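Local coordinates for 11S globulin seed storage protein (Amaranthus hypochondriacus, PDB 3QAC) that probably serves as a seed storage protein, a nutrient reservoir of the 11S globulin family built from cupin domains, at residues A[215-220]-A[229-234]. Numbering follows the deposited sequence.
Sequences FETRLL and EIAQKL
With chi1 of Thr217 at -52°, the methyl CG2 stands opposite the backbone N and faces Ala231 and Gln232 of the neighbouring helix, while OG1, the other branch, lies beside the backbone N and forms a hydrogen bond with Gln235 OE1. Leu220, one turn on, has its CG anti to the carbonyl carbon (chi1 -83°) and, with chi2 near anti (-154°), CD1 extends toward Leu234. This pair of short helices illustrates how a small residue permits close approach. Ala231 is the small one: its CB lies 3.8 Å from Thr217 CG2 and 3.9 Å from Leu220 CB, and also packs against the carbonyl oxygen of Thr217. Consistent with that small side chain, the CA atoms of Leu220 and Ala231 are 5.8 Å apart, the nearest pair between the two segments. The same Thr217 methyl also rests against the aliphatic part of Gln232, CG2 to CG 3.9 Å. Leu220 CD1 reaches the CB of Leu234 at 4.1 Å, the two side chains running at a slant to each other. No hydrogen bond joins the segments directly. The first helix is fixed at its start by Glu216, the N-cap, whose OE1 accepts from Arg218 N at 3.0 Å, the donor lying well above the carboxylate plane. Phe212 covers both Leu220 and Leu234, and Tyr430 of a neighbouring subunit packs on Leu234 as well, while Lys233 NZ bonds to Gln431 O of that subunit. Far from the chain's centre, 217-224 and 228-235 are thus two short consecutive helices joined by a tight turn, typical of the helical extensions through which cupin subunits of 11S globulins meet in the trimer.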
loop_
_atom_site.group_PDB
_atom_site.type_symbol
_atom_site.label_atom_id
_atom_site.label_comp_id
_atom_site.label_asym_id
_atom_site.label_seq_id
_atom_site.Cartn_x
_atom_site.Cartn_y
_atom_site.Cartn_z
ATOM N N PHE A 215 30.483 -9.076 -9.911
ATOM C CA PHE A 215 30.890 -8.505 -11.183
ATOM C C PHE A 215 32.189 -9.101 -11.726
ATOM O O PHE A 215 33.087 -9.503 -10.975
ATOM C CB PHE A 215 30.991 -6.981 -11.096
ATOM C CG PHE A 215 29.665 -6.292 -10.900
ATOM C CD1 PHE A 215 28.812 -6.085 -11.976
ATOM C CD2 PHE A 215 29.286 -5.827 -9.642
ATOM C CE1 PHE A 215 27.599 -5.442 -11.810
ATOM C CE2 PHE A 215 28.074 -5.182 -9.458
ATOM C CZ PHE A 215 27.226 -4.981 -10.543
ATOM N N GLU A 216 32.247 -9.177 -13.049
ATOM C CA GLU A 216 33.487 -9.388 -13.771
ATOM C C GLU A 216 34.547 -8.445 -13.194
ATOM O O GLU A 216 34.371 -7.227 -13.189
ATOM C CB GLU A 216 33.244 -9.092 -15.253
ATOM C CG GLU A 216 33.971 -9.999 -16.213
ATOM C CD GLU A 216 35.350 -9.500 -16.523
ATOM O OE1 GLU A 216 36.288 -9.792 -15.740
ATOM O OE2 GLU A 216 35.487 -8.804 -17.553
ATOM N N THR A 217 35.640 -9.015 -12.697
ATOM C CA THR A 217 36.706 -8.252 -12.048
ATOM C C THR A 217 37.225 -7.120 -12.921
ATOM O O THR A 217 37.449 -6.009 -12.441
ATOM C CB THR A 217 37.873 -9.170 -11.639
ATOM O OG1 THR A 217 37.359 -10.267 -10.870
ATOM C CG2 THR A 217 38.908 -8.413 -10.814
ATOM N N ARG A 218 37.403 -7.403 -14.208
ATOM C CA ARG A 218 37.860 -6.395 -15.149
ATOM C C ARG A 218 36.946 -5.172 -15.079
ATOM O O ARG A 218 37.404 -4.079 -14.758
ATOM C CB ARG A 218 37.919 -6.965 -16.574
ATOM C CG ARG A 218 38.554 -6.018 -17.592
ATOM C CD ARG A 218 38.939 -6.738 -18.884
ATOM N NE ARG A 218 39.724 -7.952 -18.641
ATOM C CZ ARG A 218 39.352 -9.177 -19.018
ATOM N NH1 ARG A 218 38.204 -9.358 -19.668
ATOM N NH2 ARG A 218 40.133 -10.224 -18.752
ATOM N N LEU A 219 35.661 -5.377 -15.372
ATOM C CA LEU A 219 34.642 -4.336 -15.262
ATOM C C LEU A 219 34.774 -3.547 -13.962
ATOM O O LEU A 219 34.630 -2.326 -13.962
ATOM C CB LEU A 219 33.229 -4.926 -15.389
ATOM C CG LEU A 219 32.605 -4.986 -16.794
ATOM C CD1 LEU A 219 31.265 -5.745 -16.822
ATOM C CD2 LEU A 219 32.429 -3.591 -17.364
ATOM N N LEU A 220 35.056 -4.240 -12.861
ATOM C CA LEU A 220 35.245 -3.564 -11.578
ATOM C C LEU A 220 36.414 -2.604 -11.603
ATOM O O LEU A 220 36.271 -1.426 -11.260
ATOM C CB LEU A 220 35.438 -4.568 -10.443
ATOM C CG LEU A 220 34.154 -5.149 -9.855
ATOM C CD1 LEU A 220 34.394 -5.585 -8.427
ATOM C CD2 LEU A 220 33.020 -4.137 -9.909
ATOM N N GLU A 229 44.195 -6.093 -9.299
ATOM C CA GLU A 229 44.495 -6.702 -8.010
ATOM C C GLU A 229 43.641 -6.055 -6.923
ATOM O O GLU A 229 43.126 -6.735 -6.033
ATOM C CB GLU A 229 45.982 -6.575 -7.666
ATOM C CG GLU A 229 46.902 -6.330 -8.860
ATOM C CD GLU A 229 47.163 -7.576 -9.694
ATOM O OE1 GLU A 229 46.317 -8.498 -9.699
ATOM O OE2 GLU A 229 48.222 -7.626 -10.360
ATOM N N ILE A 230 43.494 -4.736 -7.002
ATOM C CA ILE A 230 42.693 -4.009 -6.025
ATOM C C ILE A 230 41.202 -4.295 -6.209
ATOM O O ILE A 230 40.465 -4.433 -5.230
ATOM C CB ILE A 230 42.976 -2.501 -6.057
ATOM C CG1 ILE A 230 44.272 -2.205 -5.300
ATOM C CG2 ILE A 230 41.824 -1.720 -5.431
ATOM C CD1 ILE A 230 44.543 -0.734 -5.109
ATOM N N ALA A 231 40.766 -4.407 -7.459
ATOM C CA ALA A 231 39.393 -4.818 -7.737
ATOM C C ALA A 231 39.038 -6.131 -7.024
ATOM O O ALA A 231 37.935 -6.274 -6.504
ATOM C CB ALA A 231 39.153 -4.938 -9.240
ATOM N N GLN A 232 39.976 -7.080 -7.003
ATOM C CA GLN A 232 39.779 -8.360 -6.317
ATOM C C GLN A 232 39.579 -8.169 -4.822
ATOM O O GLN A 232 38.943 -8.986 -4.156
ATOM C CB GLN A 232 40.985 -9.270 -6.514
ATOM C CG GLN A 232 41.271 -9.647 -7.938
ATOM C CD GLN A 232 42.446 -10.604 -8.040
ATOM O OE1 GLN A 232 42.280 -11.763 -8.426
ATOM N NE2 GLN A 232 43.636 -10.128 -7.679
ATOM N N LYS A 233 40.153 -7.094 -4.291
ATOM C CA LYS A 233 39.962 -6.756 -2.896
ATOM C C LYS A 233 38.492 -6.395 -2.665
ATOM O O LYS A 233 37.878 -6.829 -1.687
ATOM C CB LYS A 233 40.897 -5.618 -2.498
ATOM C CG LYS A 233 42.357 -6.010 -2.609
ATOM C CD LYS A 233 42.626 -7.287 -1.822
ATOM C CE LYS A 233 42.949 -6.992 -0.360
ATOM N NZ LYS A 233 44.338 -6.444 -0.186
ATOM N N LEU A 234 37.934 -5.613 -3.580
ATOM C CA LEU A 234 36.505 -5.357 -3.568
ATOM C C LEU A 234 35.745 -6.674 -3.427
ATOM O O LEU A 234 34.803 -6.784 -2.648
ATOM C CB LEU A 234 36.085 -4.632 -4.845
ATOM C CG LEU A 234 35.775 -3.134 -4.698
ATOM C CD1 LEU A 234 36.543 -2.503 -3.549
ATOM C CD2 LEU A 234 36.009 -2.372 -5.998
#